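Oxidored_FMN domain-containing protein ([Pseudomonas] geniculata N1, PDB 6L6J) probably oxidises the amine 6-hydroxypseudooxynicotine, using a bound flavin mononucleotide and a [4Fe-4S] cluster. Local coordinates at residues C219-R231 with P253-D266. Numbering follows the deposited sequence.
Sequences CAVAVRFAVEDRR and PDLWDVNVSDWAWD. With FMN (flavin mononucleotide), chain B.
Arg224 and Asp257 both set out from their strands with CG trans to the backbone N (chi1 -174° and -172°), and the arginine chain then bends at its second and third torsions, which carries its guanidinium over to the carboxylate. NH1 of Arg224 forms a salt bridge with OD1 of Asp257 at 2.9 Å, approaching this oxygen from the syn side but out of the carboxylate plane; OD2 of Asp257 is bonded to Tyr168. ND2 of Asn259 sits over one face of the guanidinium, 3.5 Å from CZ of Arg224, the amide tilted against it. Thus held, NH2 of Arg224 donates to O3' of FMN (2.7 Å) and, weakly, to N1. The same O3' donates to OD2 of Asp266 at 2.7 Å, an oxygen that also bonds His173; the ribityl hydroxyl thus links arginine and aspartate. On the other face of the sheet, Val223 CG2 packs on Pro253 CB at 3.7 Å, and CZ3 of Trp256 reaches Val223 CG1 and Phe225 CB. Backbone hydrogen bonds join the parallel strands, among them Val223 N to Leu255 O (3.0 Å) and Val227 N to Asn259 O. Beyond the corner at Val227, the chain pairs again with Ser261, whose OG donates to OD2 of Asp229 at 3.0 Å and also bonds Gln179. Farther on, CB of Arg230 sits over the five-membered ring of Trp265, 3.6 Å from its centroid, a CH-pi contact, and the guanidinium leans over CE3 and CZ3, its plane tilted 45° from the indole. Strands 220-229 and 255-261, linked through helix 241-249, form a beta-alpha-beta unit of the eight-stranded TIM barrel, which carries FMN as in the NADH:flavin oxidoreductase family.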
loop_
_atom_site.group_PDB
_atom_site.type_symbol
_atom_site.label_atom_id
_atom_site.label_comp_id
_atom_site.label_asym_id
_atom_site.label_seq_id
_atom_site.Cartn_x
_atom_site.Cartn_y
_atom_site.Cartn_z
ATOM N N CYS A 219 -30.260 0.427 -8.450
ATOM C CA CYS A 219 -28.867 0.161 -7.986
ATOM C C CYS A 219 -28.585 -1.345 -7.998
ATOM O O CYS A 219 -29.449 -2.116 -7.542
ATOM C CB CYS A 219 -28.635 0.687 -6.582
ATOM S SG CYS A 219 -29.022 2.441 -6.423
ATOM N N ALA A 220 -27.429 -1.747 -8.517
ATOM C CA ALA A 220 -26.883 -3.102 -8.307
ATOM C C ALA A 220 -26.535 -3.264 -6.814
ATOM O O ALA A 220 -26.083 -2.280 -6.190
ATOM C CB ALA A 220 -25.677 -3.315 -9.180
ATOM N N VAL A 221 -26.776 -4.436 -6.237
ATOM C CA VAL A 221 -26.402 -4.757 -4.827
ATOM C C VAL A 221 -25.228 -5.730 -4.847
ATOM O O VAL A 221 -25.429 -6.874 -5.296
ATOM C CB VAL A 221 -27.589 -5.358 -4.079
ATOM C CG1 VAL A 221 -27.252 -5.577 -2.620
ATOM C CG2 VAL A 221 -28.817 -4.481 -4.262
ATOM N N ALA A 222 -24.042 -5.269 -4.444
ATOM C CA ALA A 222 -22.797 -6.074 -4.454
ATOM C C ALA A 222 -22.594 -6.739 -3.086
ATOM O O ALA A 222 -23.026 -6.196 -2.085
ATOM C CB ALA A 222 -21.626 -5.201 -4.829
ATOM N N VAL A 223 -21.962 -7.901 -3.043
ATOM C CA VAL A 223 -21.436 -8.457 -1.765
ATOM C C VAL A 223 -19.922 -8.491 -1.890
ATOM O O VAL A 223 -19.427 -9.141 -2.842
ATOM C CB VAL A 223 -22.007 -9.848 -1.433
ATOM C CG1 VAL A 223 -21.562 -10.313 -0.058
ATOM C CG2 VAL A 223 -23.523 -9.846 -1.495
ATOM N N ARG A 224 -19.216 -7.807 -0.988
ATOM C CA ARG A 224 -17.779 -8.088 -0.786
ATOM C C ARG A 224 -17.715 -9.218 0.242
ATOM O O ARG A 224 -18.360 -9.085 1.306
ATOM C CB ARG A 224 -17.009 -6.832 -0.393
ATOM C CG ARG A 224 -15.510 -7.070 -0.329
ATOM C CD ARG A 224 -14.718 -6.829 -1.598
ATOM N NE ARG A 224 -13.587 -5.962 -1.315
ATOM C CZ ARG A 224 -12.407 -5.984 -1.912
ATOM N NH1 ARG A 224 -12.132 -6.852 -2.863
ATOM N NH2 ARG A 224 -11.475 -5.134 -1.524
ATOM N N PHE A 225 -17.060 -10.330 -0.098
ATOM C CA PHE A 225 -17.027 -11.529 0.781
ATOM C C PHE A 225 -15.621 -12.127 0.792
ATOM O O PHE A 225 -15.089 -12.441 -0.282
ATOM C CB PHE A 225 -18.106 -12.541 0.380
ATOM C CG PHE A 225 -18.106 -13.805 1.203
ATOM C CD1 PHE A 225 -18.289 -13.751 2.576
ATOM C CD2 PHE A 225 -17.933 -15.046 0.614
ATOM C CE1 PHE A 225 -18.269 -14.901 3.349
ATOM C CE2 PHE A 225 -17.925 -16.197 1.387
ATOM C CZ PHE A 225 -18.083 -16.122 2.757
ATOM N N ALA A 226 -15.049 -12.214 1.997
ATOM C CA ALA A 226 -13.865 -13.033 2.321
ATOM C C ALA A 226 -14.277 -14.512 2.284
ATOM O O ALA A 226 -15.100 -14.929 3.152
ATOM C CB ALA A 226 -13.300 -12.630 3.661
ATOM N N VAL A 227 -13.756 -15.250 1.295
ATOM C CA VAL A 227 -14.093 -16.685 1.071
ATOM C C VAL A 227 -13.259 -17.511 2.047
ATOM O O VAL A 227 -13.838 -18.425 2.669
ATOM C CB VAL A 227 -13.899 -17.141 -0.390
ATOM C CG1 VAL A 227 -14.945 -16.526 -1.298
ATOM C CG2 VAL A 227 -12.502 -16.876 -0.931
ATOM N N GLU A 228 -11.981 -17.151 2.219
ATOM C CA GLU A 228 -11.074 -17.784 3.216
ATOM C C GLU A 228 -10.547 -16.723 4.191
ATOM O O GLU A 228 -10.240 -15.614 3.726
ATOM C CB GLU A 228 -9.932 -18.511 2.506
ATOM C CG GLU A 228 -8.971 -19.198 3.465
ATOM C CD GLU A 228 -8.551 -20.607 3.082
ATOM O OE1 GLU A 228 -9.168 -21.170 2.142
ATOM O OE2 GLU A 228 -7.609 -21.144 3.732
ATOM N N ASP A 229 -10.452 -17.053 5.488
ATOM C CA ASP A 229 -9.673 -16.265 6.478
ATOM C C ASP A 229 -8.345 -16.994 6.693
ATOM O O ASP A 229 -8.379 -18.120 7.188
ATOM C CB ASP A 229 -10.444 -16.028 7.791
ATOM C CG ASP A 229 -9.645 -15.318 8.893
ATOM O OD1 ASP A 229 -8.740 -15.961 9.461
ATOM O OD2 ASP A 229 -9.920 -14.122 9.182
ATOM N N ARG A 230 -7.226 -16.349 6.334
ATOM C CA ARG A 230 -5.859 -16.931 6.419
ATOM C C ARG A 230 -5.172 -16.467 7.708
ATOM O O ARG A 230 -4.007 -16.859 7.916
ATOM C CB ARG A 230 -5.064 -16.560 5.167
ATOM C CG ARG A 230 -5.678 -17.104 3.885
ATOM C CD ARG A 230 -4.741 -17.029 2.695
ATOM N NE ARG A 230 -3.614 -17.948 2.810
ATOM C CZ ARG A 230 -2.495 -17.889 2.084
ATOM N NH1 ARG A 230 -1.526 -18.766 2.293
ATOM N NH2 ARG A 230 -2.337 -16.964 1.149
ATOM N N ARG A 231 -5.870 -15.683 8.542
ATOM C CA ARG A 231 -5.346 -15.191 9.851
ATOM C C ARG A 231 -5.103 -16.420 10.742
ATOM O O ARG A 231 -3.926 -16.762 10.967
ATOM C CB ARG A 231 -6.282 -14.140 10.473
ATOM C CG ARG A 231 -5.824 -13.575 11.810
ATOM C CD ARG A 231 -4.456 -12.884 11.784
ATOM N NE ARG A 231 -3.740 -13.012 13.058
ATOM C CZ ARG A 231 -4.007 -12.313 14.163
ATOM N NH1 ARG A 231 -3.309 -12.535 15.264
ATOM N NH2 ARG A 231 -4.962 -11.396 14.173
ATOM N N PRO A 253 -27.229 -11.714 -5.007
ATOM C CA PRO A 253 -26.681 -10.406 -5.375
ATOM C C PRO A 253 -26.469 -10.267 -6.888
ATOM O O PRO A 253 -26.509 -11.259 -7.617
ATOM C CB PRO A 253 -25.326 -10.367 -4.642
ATOM C CG PRO A 253 -24.897 -11.824 -4.608
ATOM C CD PRO A 253 -26.184 -12.637 -4.532
ATOM N N ASP A 254 -26.246 -9.035 -7.319
ATOM C CA ASP A 254 -26.014 -8.655 -8.734
ATOM C C ASP A 254 -24.517 -8.802 -9.033
ATOM O O ASP A 254 -24.151 -8.922 -10.217
ATOM C CB ASP A 254 -26.525 -7.232 -8.980
ATOM C CG ASP A 254 -28.011 -7.060 -8.690
ATOM O OD1 ASP A 254 -28.800 -7.809 -9.293
ATOM O OD2 ASP A 254 -28.375 -6.193 -7.871
ATOM N N LEU A 255 -23.679 -8.768 -7.996
ATOM C CA LEU A 255 -22.198 -8.855 -8.108
ATOM C C LEU A 255 -21.656 -9.550 -6.859
ATOM O O LEU A 255 -22.094 -9.182 -5.739
ATOM C CB LEU A 255 -21.629 -7.436 -8.247
ATOM C CG LEU A 255 -20.099 -7.270 -8.284
ATOM C CD1 LEU A 255 -19.526 -7.555 -9.661
ATOM C CD2 LEU A 255 -19.706 -5.850 -7.896
ATOM N N TRP A 256 -20.770 -10.526 -7.053
ATOM C CA TRP A 256 -19.883 -11.088 -6.004
ATOM C C TRP A 256 -18.520 -10.404 -6.099
ATOM O O TRP A 256 -17.841 -10.596 -7.133
ATOM C CB TRP A 256 -19.756 -12.600 -6.158
ATOM C CG TRP A 256 -20.977 -13.334 -5.715
ATOM C CD1 TRP A 256 -22.000 -13.787 -6.494
ATOM C CD2 TRP A 256 -21.303 -13.707 -4.366
ATOM N NE1 TRP A 256 -22.937 -14.413 -5.719
ATOM C CE2 TRP A 256 -22.544 -14.370 -4.412
ATOM C CE3 TRP A 256 -20.659 -13.560 -3.132
ATOM C CZ2 TRP A 256 -23.162 -14.870 -3.272
ATOM C CZ3 TRP A 256 -21.273 -14.064 -2.003
ATOM C CH2 TRP A 256 -22.507 -14.711 -2.076
ATOM N N ASP A 257 -18.136 -9.644 -5.070
ATOM C CA ASP A 257 -16.755 -9.104 -4.903
ATOM C C ASP A 257 -16.000 -9.984 -3.892
ATOM O O ASP A 257 -16.373 -9.942 -2.686
ATOM C CB ASP A 257 -16.769 -7.627 -4.484
ATOM C CG ASP A 257 -15.386 -6.998 -4.497
ATOM O OD1 ASP A 257 -14.378 -7.751 -4.440
ATOM O OD2 ASP A 257 -15.318 -5.769 -4.590
ATOM N N VAL A 258 -15.003 -10.766 -4.342
ATOM C CA VAL A 258 -14.446 -11.887 -3.518
ATOM C C VAL A 258 -12.922 -11.772 -3.376
ATOM O O VAL A 258 -12.200 -11.562 -4.388
ATOM C CB VAL A 258 -14.879 -13.288 -4.009
ATOM C CG1 VAL A 258 -16.365 -13.532 -3.773
ATOM C CG2 VAL A 258 -14.487 -13.557 -5.456
ATOM N N ASN A 259 -12.470 -11.967 -2.134
ATOM C CA ASN A 259 -11.053 -11.839 -1.709
ATOM C C ASN A 259 -10.799 -12.760 -0.503
ATOM O O ASN A 259 -11.704 -13.546 -0.155
ATOM C CB ASN A 259 -10.717 -10.365 -1.450
ATOM C CG ASN A 259 -11.393 -9.802 -0.215
ATOM O OD1 ASN A 259 -12.212 -10.477 0.421
ATOM N ND2 ASN A 259 -11.066 -8.558 0.117
ATOM N N VAL A 260 -9.624 -12.650 0.127
ATOM C CA VAL A 260 -9.220 -13.508 1.287
ATOM C C VAL A 260 -9.233 -12.660 2.571
ATOM O O VAL A 260 -8.766 -11.492 2.550
ATOM C CB VAL A 260 -7.855 -14.171 1.041
ATOM C CG1 VAL A 260 -7.897 -15.051 -0.197
ATOM C CG2 VAL A 260 -6.727 -13.154 0.933
ATOM N N SER A 261 -9.752 -13.228 3.662
ATOM C CA SER A 261 -9.883 -12.517 4.963
ATOM C C SER A 261 -8.507 -12.290 5.605
ATOM O O SER A 261 -7.575 -13.163 5.514
ATOM C CB SER A 261 -10.805 -13.179 5.954
ATOM O OG SER A 261 -11.021 -12.314 7.077
ATOM N N ASP A 262 -8.467 -11.137 6.267
ATOM C CA ASP A 262 -7.322 -10.416 6.871
ATOM C C ASP A 262 -6.563 -9.635 5.789
ATOM O O ASP A 262 -6.156 -10.225 4.778
ATOM C CB ASP A 262 -6.441 -11.303 7.738
ATOM C CG ASP A 262 -5.705 -10.496 8.804
ATOM O OD1 ASP A 262 -6.384 -9.810 9.603
ATOM O OD2 ASP A 262 -4.455 -10.518 8.799
ATOM N N TRP A 263 -6.414 -8.330 6.042
ATOM C CA TRP A 263 -5.819 -7.329 5.132
ATOM C C TRP A 263 -4.406 -7.764 4.716
ATOM O O TRP A 263 -4.048 -7.529 3.557
ATOM C CB TRP A 263 -5.871 -5.963 5.821
ATOM C CG TRP A 263 -5.757 -4.782 4.901
ATOM C CD1 TRP A 263 -5.650 -4.785 3.538
ATOM C CD2 TRP A 263 -5.735 -3.398 5.297
ATOM N NE1 TRP A 263 -5.533 -3.505 3.063
ATOM C CE2 TRP A 263 -5.566 -2.636 4.122
ATOM C CE3 TRP A 263 -5.825 -2.733 6.529
ATOM C CZ2 TRP A 263 -5.503 -1.246 4.147
ATOM C CZ3 TRP A 263 -5.761 -1.349 6.550
ATOM C CH2 TRP A 263 -5.596 -0.619 5.374
ATOM N N ALA A 264 -3.652 -8.396 5.615
ATOM C CA ALA A 264 -2.223 -8.749 5.443
ATOM C C ALA A 264 -2.092 -9.836 4.376
ATOM O O ALA A 264 -0.990 -9.942 3.772
ATOM C CB ALA A 264 -1.632 -9.199 6.761
ATOM N N TRP A 265 -3.177 -10.604 4.177
ATOM C CA TRP A 265 -3.306 -11.665 3.143
ATOM C C TRP A 265 -4.037 -11.152 1.884
ATOM O O TRP A 265 -3.821 -11.711 0.785
ATOM C CB TRP A 265 -4.009 -12.870 3.770
ATOM C CG TRP A 265 -3.335 -13.396 4.994
ATOM C CD1 TRP A 265 -3.607 -13.073 6.294
ATOM C CD2 TRP A 265 -2.274 -14.364 5.034
ATOM N NE1 TRP A 265 -2.785 -13.766 7.144
ATOM C CE2 TRP A 265 -1.963 -14.577 6.395
ATOM C CE3 TRP A 265 -1.554 -15.054 4.060
ATOM C CZ2 TRP A 265 -0.968 -15.466 6.797
ATOM C CZ3 TRP A 265 -0.564 -15.923 4.460
ATOM C CH2 TRP A 265 -0.284 -16.137 5.812
ATOM N N ASP A 266 -4.869 -10.123 2.021
ATOM C CA ASP A 266 -5.631 -9.495 0.905
ATOM C C ASP A 266 -4.724 -8.525 0.122
ATOM O O ASP A 266 -4.600 -8.663 -1.093
ATOM C CB ASP A 266 -6.894 -8.791 1.434
ATOM C CG ASP A 266 -7.854 -8.337 0.329
ATOM O OD1 ASP A 266 -7.922 -9.034 -0.698
ATOM O OD2 ASP A 266 -8.535 -7.299 0.518
HETATM N N1 FMN B . -10.711 -3.225 1.219
HETATM C C2 FMN B . -11.957 -2.960 1.729
HETATM O O2 FMN B . -12.825 -3.828 1.593
HETATM N N3 FMN B . -12.311 -1.818 2.331
HETATM C C4 FMN B . -11.425 -0.819 2.484
HETATM O O4 FMN B . -11.749 0.228 3.041
HETATM C C4A FMN B . -10.034 -1.019 1.989
HETATM N N5 FMN B . -9.091 -0.055 2.117
HETATM C C5A FMN B . -7.865 -0.256 1.582
HETATM C C6 FMN B . -6.915 0.760 1.643
HETATM C C7 FMN B . -5.674 0.553 1.077
HETATM C C7M FMN B . -4.656 1.619 1.208
HETATM C C8 FMN B . -5.356 -0.702 0.385
HETATM C C8M FMN B . -4.001 -0.961 -0.204
HETATM C C9 FMN B . -6.279 -1.711 0.312
HETATM C C9A FMN B . -7.538 -1.544 0.872
HETATM N N10 FMN B . -8.513 -2.546 0.766
HETATM C C10 FMN B . -9.748 -2.301 1.313
HETATM C "C1'" FMN B . -8.260 -3.850 0.073
HETATM C "C2'" FMN B . -8.399 -3.692 -1.429
HETATM O "O2'" FMN B . -9.764 -3.417 -1.691
HETATM C "C3'" FMN B . -8.001 -4.924 -2.185
HETATM O "O3'" FMN B . -8.906 -5.978 -1.856
HETATM C "C4'" FMN B . -6.569 -5.388 -1.922
HETATM O "O4'" FMN B . -5.669 -4.254 -1.922
HETATM C "C5'" FMN B . -6.134 -6.438 -2.935
HETATM O "O5'" FMN B . -6.169 -5.852 -4.225
HETATM P P FMN B . -4.832 -5.208 -4.873
HETATM O O1P FMN B . -3.856 -6.352 -5.033
HETATM O O2P FMN B . -5.347 -4.642 -6.159
HETATM O O3P FMN B . -4.374 -4.154 -3.883
HETATM O O HOH W 1 -3.837 -14.974 0.288
#